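Local coordinates for protein putative Glycerophosphoryl diester phosphodiesterase (Silicibacter pomeroyi, PDB 3L12) that is a putative member of the glycerophosphoryl diester phosphodiesterase family, with a TIM-barrel fold and a magnesium ion bound by acidic side chains, at residues 5-10 with 201-206; 22-27 with 48-53; 145-150 with 182-187. One frame throughout, in Å; residues are numbered along the deposited sequence.

Contact 1: residues 5-10 with 201-206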
# COMPACT_ATOMS: atom_id res chain seq x y z
N PHE A 5 -20.04 25.97 1.58
CA PHE A 5 -18.81 25.44 2.17
C PHE A 5 -18.02 24.75 1.05
O PHE A 5 -18.41 23.68 0.59
CB PHE A 5 -19.13 24.42 3.24
CG PHE A 5 -19.75 25.00 4.48
CD1 PHE A 5 -18.96 25.56 5.46
CD2 PHE A 5 -21.10 24.89 4.71
CE1 PHE A 5 -19.52 26.06 6.63
CE2 PHE A 5 -21.67 25.38 5.89
CZ PHE A 5 -20.87 25.98 6.84
N SER A 6 -16.90 25.35 0.65
CA SER A 6 -16.10 24.83 -0.46
C SER A 6 -15.46 23.48 -0.13
O SER A 6 -15.12 22.65 -1.01
CB SER A 6 -15.02 25.85 -0.84
OG SER A 6 -13.91 25.70 0.03
N GLN A 7 -15.30 23.23 1.16
CA GLN A 7 -14.73 21.97 1.62
C GLN A 7 -15.60 20.76 1.23
O GLN A 7 -15.09 19.64 1.11
CB GLN A 7 -14.56 21.95 3.14
CG GLN A 7 -13.77 23.10 3.77
CD GLN A 7 -14.61 24.35 4.04
OE1 GLN A 7 -15.75 24.50 3.59
NE2 GLN A 7 -14.02 25.26 4.81
N LEU A 8 -16.91 20.97 1.11
CA LEU A 8 -17.82 19.87 0.82
C LEU A 8 -17.74 19.39 -0.62
O LEU A 8 -18.26 18.31 -0.91
CB LEU A 8 -19.24 20.26 1.18
CG LEU A 8 -19.45 20.70 2.64
CD1 LEU A 8 -20.89 21.13 2.86
CD2 LEU A 8 -19.03 19.58 3.63
N GLU A 9 -17.08 20.14 -1.50
CA GLU A 9 -16.96 19.75 -2.91
C GLU A 9 -16.30 18.38 -3.06
O GLU A 9 -16.74 17.58 -3.89
CB GLU A 9 -16.20 20.84 -3.70
CG GLU A 9 -17.03 22.12 -3.84
CD GLU A 9 -16.24 23.29 -4.44
OE1 GLU A 9 -15.13 23.03 -5.00
OE2 GLU A 9 -16.73 24.46 -4.34
N GLY A 10 -15.32 18.06 -2.21
CA GLY A 10 -14.67 16.77 -2.29
C GLY A 10 -15.33 15.62 -1.53
O GLY A 10 -14.83 14.50 -1.57
N PRO A 201 -16.96 29.11 12.18
CA PRO A 201 -18.18 28.90 11.42
C PRO A 201 -17.93 28.66 9.94
O PRO A 201 -18.84 28.20 9.23
CB PRO A 201 -18.96 30.21 11.62
CG PRO A 201 -17.94 31.19 12.02
CD PRO A 201 -16.97 30.44 12.83
N ASP A 202 -16.72 28.96 9.49
CA ASP A 202 -16.30 28.74 8.12
C ASP A 202 -16.02 27.28 7.81
O ASP A 202 -16.01 26.92 6.65
CB ASP A 202 -15.07 29.60 7.78
CG ASP A 202 -13.92 29.48 8.79
OD1 ASP A 202 -14.12 29.72 10.04
OD2 ASP A 202 -12.79 29.20 8.31
N LEU A 203 -15.84 26.43 8.84
CA LEU A 203 -15.54 25.01 8.64
C LEU A 203 -16.81 24.20 8.88
O LEU A 203 -17.46 24.36 9.93
CB LEU A 203 -14.41 24.54 9.55
CG LEU A 203 -13.10 25.33 9.52
CD1 LEU A 203 -12.08 24.64 10.45
CD2 LEU A 203 -12.55 25.45 8.12
N PRO A 204 -17.18 23.35 7.92
CA PRO A 204 -18.37 22.57 8.15
C PRO A 204 -18.15 21.53 9.26
O PRO A 204 -17.00 21.17 9.55
CB PRO A 204 -18.69 21.96 6.78
CG PRO A 204 -17.38 21.86 6.10
CD PRO A 204 -16.55 23.02 6.63
N THR A 205 -19.26 21.08 9.85
CA THR A 205 -19.26 20.13 10.94
C THR A 205 -19.92 18.83 10.45
O THR A 205 -20.93 18.86 9.70
CB THR A 205 -19.99 20.69 12.20
OG1 THR A 205 -21.29 21.15 11.84
CG2 THR A 205 -19.21 21.87 12.82
N SER A 206 -19.35 17.72 10.91
CA SER A 206 -19.75 16.36 10.53
C SER A 206 -20.01 15.51 11.77
O SER A 206 -19.15 15.38 12.63
CB SER A 206 -18.62 15.78 9.71
OG SER A 206 -18.83 14.42 9.42
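One hydrogen bond ties the short 3-10 turn at 6-8 to the loop 201-204. Q7, its chain bent at chi2 (84°), brings NE2 to within 3.2 Å of D202 O; the N-H is tilted from the line to the oxygen, and the donor stands above the carbonyl plane. The same NE2 also donates to E180 O, so the amide nitrogen serves two backbone carbonyls, from separate loops.

P204 is the apolar centre. Its CB sits over one face of the F5 ring, 4.0 Å from the ring centroid and displaced toward the rim, a CH-pi contact in which the two side chains run antiparallel. The edge of the same phenyl ring meets backbone oxygens, with CE1 3.4 Å from P201 O. On its other atoms P204 is met by L8, tip to tip, CD2 lying 3.7 Å from P204 CG, while CD of P204 rests 3.5 Å from Q7 OE1.

Q247 touches F5, L8 and P204, and L248 of strand 248-251 touches L8. The N-terminal segment thus lies against the loop that leads into strand 205-209, at the N-terminal end of the parallel strands of a TIM barrel, the end remote from the metal.

Contact 2: residues 22-27 with 48-53. With MG (magnesium ion), chain C.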
# COMPACT_ATOMS: atom_id res chain seq x y z
N GLY A 22 -10.00 7.62 2.99
CA GLY A 22 -9.00 6.71 3.55
C GLY A 22 -9.03 6.72 5.06
O GLY A 22 -8.69 7.74 5.67
N HIS A 23 -9.50 5.62 5.67
CA HIS A 23 -9.64 5.57 7.14
C HIS A 23 -8.26 5.50 7.83
O HIS A 23 -7.50 4.52 7.66
CB HIS A 23 -10.49 4.37 7.53
CG HIS A 23 -10.92 4.40 8.96
ND1 HIS A 23 -10.70 3.32 9.80
CD2 HIS A 23 -11.51 5.36 9.70
CE1 HIS A 23 -11.22 3.62 11.00
NE2 HIS A 23 -11.68 4.86 10.96
N ARG A 24 -7.93 6.56 8.59
CA ARG A 24 -6.61 6.73 9.24
C ARG A 24 -5.50 6.63 8.21
O ARG A 24 -4.43 6.25 8.50
CB ARG A 24 -6.41 5.71 10.38
CG ARG A 24 -7.61 5.67 11.30
CD ARG A 24 -7.45 4.71 12.44
NE ARG A 24 -8.71 4.70 13.16
CZ ARG A 24 -9.03 3.87 14.17
NH1 ARG A 24 -8.16 2.95 14.63
NH2 ARG A 24 -10.26 3.93 14.68
N GLY A 25 -5.80 7.04 6.98
CA GLY A 25 -4.91 6.82 5.87
C GLY A 25 -5.40 5.58 5.15
O GLY A 25 -6.40 5.61 4.39
N ALA A 26 -4.75 4.43 5.36
CA ALA A 26 -5.14 3.15 4.74
C ALA A 26 -4.72 2.07 5.73
O ALA A 26 -3.76 1.37 5.51
CB ALA A 26 -4.47 2.93 3.45
N ARG A 27 -5.45 1.98 6.84
CA ARG A 27 -5.11 1.06 7.91
C ARG A 27 -4.98 -0.40 7.45
O ARG A 27 -4.24 -1.18 8.04
CB ARG A 27 -6.16 1.21 9.02
CG ARG A 27 -6.07 0.18 10.17
CD ARG A 27 -6.96 0.50 11.35
NE ARG A 27 -8.39 0.51 11.00
CZ ARG A 27 -9.39 0.41 11.83
NH1 ARG A 27 -9.20 0.28 13.15
NH2 ARG A 27 -10.63 0.37 11.36
N ALA A 48 -9.32 12.05 -0.23
CA ALA A 48 -9.85 12.43 1.06
C ALA A 48 -9.37 11.48 2.14
O ALA A 48 -9.27 10.28 1.92
CB ALA A 48 -11.33 12.43 1.01
N LEU A 49 -9.05 12.04 3.29
CA LEU A 49 -8.49 11.30 4.39
C LEU A 49 -9.28 11.54 5.63
O LEU A 49 -9.71 12.66 5.88
CB LEU A 49 -7.06 11.81 4.71
CG LEU A 49 -5.99 11.80 3.62
CD1 LEU A 49 -4.71 12.41 4.11
CD2 LEU A 49 -5.76 10.34 3.14
N GLU A 50 -9.43 10.50 6.44
CA GLU A 50 -9.95 10.65 7.76
C GLU A 50 -8.84 10.31 8.76
O GLU A 50 -8.04 9.39 8.53
CB GLU A 50 -11.12 9.76 7.98
CG GLU A 50 -11.86 9.90 9.31
CD GLU A 50 -11.31 9.09 10.48
OE1 GLU A 50 -10.38 8.31 10.32
OE2 GLU A 50 -11.87 9.20 11.63
N PHE A 51 -8.78 11.05 9.85
CA PHE A 51 -7.81 10.79 10.87
C PHE A 51 -8.32 11.40 12.18
O PHE A 51 -9.30 12.15 12.17
CB PHE A 51 -6.47 11.38 10.46
CG PHE A 51 -6.54 12.85 10.19
CD1 PHE A 51 -6.86 13.31 8.94
CD2 PHE A 51 -6.28 13.79 11.21
CE1 PHE A 51 -6.91 14.68 8.67
CE2 PHE A 51 -6.34 15.16 10.95
CZ PHE A 51 -6.65 15.59 9.65
N ASP A 52 -7.63 11.10 13.27
CA ASP A 52 -8.11 11.42 14.62
C ASP A 52 -7.13 12.32 15.30
O ASP A 52 -5.89 12.13 15.10
CB ASP A 52 -8.29 10.15 15.41
CG ASP A 52 -9.03 9.09 14.63
OD1 ASP A 52 -10.29 9.21 14.51
OD2 ASP A 52 -8.35 8.14 14.14
N VAL A 53 -7.64 13.22 16.13
CA VAL A 53 -6.78 14.13 16.87
C VAL A 53 -7.14 14.10 18.35
O VAL A 53 -8.31 14.14 18.70
CB VAL A 53 -6.85 15.56 16.33
CG1 VAL A 53 -5.95 16.55 17.15
CG2 VAL A 53 -6.47 15.57 14.83
MG MG C . -11.72 8.15 13.45
O HOH W 1 -10.17 7.04 12.63
O HOH W 2 -11.84 6.74 15.04
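Both polar groups of G22 are paired within the sheet. Its N donates almost straight to A48 O at 3.0 Å, and its O accepts from E50 N at 3.0 Å; G25 N also donates to that oxygen, closing the type II turn 22-25. The backbone of G25, with its phi of 98° and psi of -103°, would jam a side chain against the carbonyl oxygen of R24. R24 N makes two weak bonds to E50, one to the backbone O and one to OE1.

Strands 19-23 and 48-55 run parallel in a beta-alpha-beta unit of the TIM barrel, helix 35-43 crossing between them, and the magnesium ion lies at their C-terminal end. E50 and D52 of strand 48-55 bind it at 2.1 Å, E50, bent at chi2 (-86°), through OE2 and D52 through OD1; E149 adds a third carboxylate.

The remaining oxygens, E50 OE1 and D52 OD2, each accept from metal-bound water 1 at 2.6 Å, and D52 OD2 also accepts from N33. That water accepts from R24 NE; NH2 donates to water 2, also metal-bound, and E32 pairs with NH1. The salt bridge from R24 NE to D52 OD2, 3.6 Å, is one of charges alone, the oxygen being well out of the guanidinium plane. H23 holds D296 through ND1, its NE2 hydrogen-bonds an unidentified ligand, and its CD2 lies 3.2 Å from E50 OE1.

Contact 3: residues 145-150 with 182-187; sequences YLLLEL and RTVMHS. With MG (magnesium ion), chain C.
S187 OG is gripped by two hydrogen bonds. It donates to L150 O at 2.8 Å, lying in the plane of that carbonyl, and accepts from D189 N; chi1 of -160° sets OG anti to the backbone N and so turns it across to the neighbouring strand.

Behind it, five backbone bonds join strand 145-150 to residues 182-187 in parallel, donors coming in turn from either side. The last, L150 N to H186 O at 2.8 Å, runs nearly along the C=O axis, and the same oxygen takes a CA-H contact from E149. The strand axes cross at -38°, a marked twist between neighbouring strands of the curled sheet.

On the face that carries E149 and H186, the imidazole of H186 lies under L147, whose CG is 3.7 Å from the ring centroid and almost directly over it. The CB of E149 meets the edge of this ring. Both ring nitrogens have hydrogen-bond partners: ND1 pairs with S206 OG and NE2 with an unidentified ligand, which together should fix the rotation of the ring. E149 extends past it and binds magnesium through OE1 at 2.0 Å, its carboxylate nearly perpendicular to the imidazole.

At the opposite end of the pair, the guanidinium of R182 lies flat on Y145, planes 16° apart, in an offset stack with cation-pi character, displaced toward OH, while CD sits over the ring centre, 3.8 Å from the centroid. NE of R182 is held by A143 O.

On the face of T183 and M185, L146 and L148 pack on F51 of the adjoining strand 48-55; on the other, L147 and V184 touch S206 of strand 205-209. Helix 190-199 covers L150 and M185 through C196, and helix 160-176 links the two strands.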
# COMPACT_ATOMS: atom_id res chain seq x y z
N TYR A 145 -8.99 16.36 0.86
CA TYR A 145 -10.03 16.83 1.75
C TYR A 145 -9.74 16.09 3.06
O TYR A 145 -9.31 14.91 3.04
CB TYR A 145 -11.42 16.52 1.16
CG TYR A 145 -11.64 17.40 -0.01
CD1 TYR A 145 -11.16 17.08 -1.28
CD2 TYR A 145 -12.26 18.62 0.15
CE1 TYR A 145 -11.31 17.99 -2.34
CE2 TYR A 145 -12.43 19.48 -0.91
CZ TYR A 145 -11.95 19.15 -2.14
OH TYR A 145 -12.15 20.07 -3.15
N LEU A 146 -10.00 16.74 4.18
CA LEU A 146 -9.71 16.18 5.50
C LEU A 146 -10.96 16.09 6.38
O LEU A 146 -11.65 17.08 6.63
CB LEU A 146 -8.70 17.09 6.20
CG LEU A 146 -7.40 17.45 5.46
CD1 LEU A 146 -6.59 18.39 6.34
CD2 LEU A 146 -6.57 16.26 5.11
N LEU A 147 -11.24 14.89 6.85
CA LEU A 147 -12.29 14.61 7.78
C LEU A 147 -11.52 14.44 9.10
O LEU A 147 -10.98 13.38 9.41
CB LEU A 147 -13.00 13.35 7.33
CG LEU A 147 -14.37 13.03 7.81
CD1 LEU A 147 -15.41 14.20 7.52
CD2 LEU A 147 -14.83 11.73 7.17
N LEU A 148 -11.44 15.54 9.85
CA LEU A 148 -10.63 15.63 11.06
C LEU A 148 -11.49 15.28 12.26
O LEU A 148 -12.37 16.04 12.70
CB LEU A 148 -10.03 17.03 11.13
CG LEU A 148 -9.00 17.33 12.19
CD1 LEU A 148 -8.33 18.64 11.81
CD2 LEU A 148 -9.58 17.36 13.64
N GLU A 149 -11.26 14.07 12.76
CA GLU A 149 -12.07 13.56 13.89
C GLU A 149 -11.47 14.08 15.20
O GLU A 149 -10.36 13.67 15.60
CB GLU A 149 -12.18 12.03 13.92
CG GLU A 149 -13.23 11.60 14.93
CD GLU A 149 -13.40 10.12 15.16
OE1 GLU A 149 -13.06 9.30 14.30
OE2 GLU A 149 -13.98 9.77 16.25
N LEU A 150 -12.20 14.96 15.87
CA LEU A 150 -11.81 15.41 17.20
C LEU A 150 -12.25 14.33 18.20
O LEU A 150 -13.45 14.03 18.27
CB LEU A 150 -12.48 16.71 17.54
CG LEU A 150 -11.96 17.94 16.76
CD1 LEU A 150 -12.82 18.11 15.53
CD2 LEU A 150 -11.97 19.21 17.58
N ARG A 182 -9.92 22.77 2.93
CA ARG A 182 -10.02 21.31 2.85
C ARG A 182 -10.49 20.63 4.12
O ARG A 182 -10.72 19.41 4.11
CB ARG A 182 -8.63 20.76 2.56
CG ARG A 182 -8.09 21.06 1.16
CD ARG A 182 -8.87 20.28 0.14
NE ARG A 182 -8.20 20.36 -1.14
CZ ARG A 182 -8.40 21.33 -2.01
NH1 ARG A 182 -9.27 22.29 -1.75
NH2 ARG A 182 -7.73 21.34 -3.16
N THR A 183 -10.71 21.36 5.20
CA THR A 183 -11.00 20.75 6.49
C THR A 183 -12.46 20.74 6.93
O THR A 183 -13.16 21.74 6.89
CB THR A 183 -10.18 21.47 7.58
OG1 THR A 183 -8.79 21.41 7.25
CG2 THR A 183 -10.44 20.84 8.97
N VAL A 184 -12.86 19.56 7.41
CA VAL A 184 -14.16 19.33 7.98
C VAL A 184 -13.99 18.87 9.41
O VAL A 184 -13.23 17.94 9.68
CB VAL A 184 -14.93 18.24 7.19
CG1 VAL A 184 -16.31 17.99 7.80
CG2 VAL A 184 -15.04 18.63 5.74
N MSE A 185 -14.68 19.53 10.34
CA MSE A 185 -14.62 19.20 11.74
C MSE A 185 -15.64 18.08 12.03
O MSE A 185 -16.81 18.25 11.80
CB MSE A 185 -14.83 20.46 12.56
CG MSE A 185 -13.80 21.55 12.23
SE MSE A 185 -12.01 21.24 12.81
CE MSE A 185 -12.12 22.01 14.54
N HIS A 186 -15.16 16.96 12.55
CA HIS A 186 -15.88 15.68 12.59
C HIS A 186 -15.80 15.06 13.97
O HIS A 186 -14.71 15.04 14.55
CB HIS A 186 -15.19 14.84 11.49
CG HIS A 186 -15.62 13.43 11.30
ND1 HIS A 186 -16.81 13.06 10.71
CD2 HIS A 186 -14.91 12.28 11.48
CE1 HIS A 186 -16.84 11.74 10.59
NE2 HIS A 186 -15.70 11.24 11.05
N SER A 187 -16.92 14.56 14.52
CA SER A 187 -16.87 13.98 15.85
C SER A 187 -18.10 13.22 16.27
O SER A 187 -19.21 13.48 15.79
CB SER A 187 -16.69 15.14 16.88
OG SER A 187 -16.19 14.68 18.14
MG MG C . -11.72 8.15 13.45
O HOH W 2 -11.84 6.74 15.04
O HOH W 1 -10.17 7.04 12.63

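All three contacts reach the one curled sheet of the barrel. Along the chain contacts 2 and 3 follow in series, both inside the long loop that contact 1 closes. Contact 3 is the middle piece: its centre lies about 9 Å from that of contact 1 and about 10 Å from that of contact 2, whereas the centres of contacts 1 and 2 are about 17 Å apart. Strand 145-150 neighbours 48-55, probably with V53 N bonded to E149 O, and strand 183-187 neighbours 205-209, through probable bonds from S206 to M185 and H186. Contacts 2 and 3 share the magnesium ion and both waters, so strands 48-55 and 145-150 hold the metal between them, while contact 1 packs the N-terminal segment farther out.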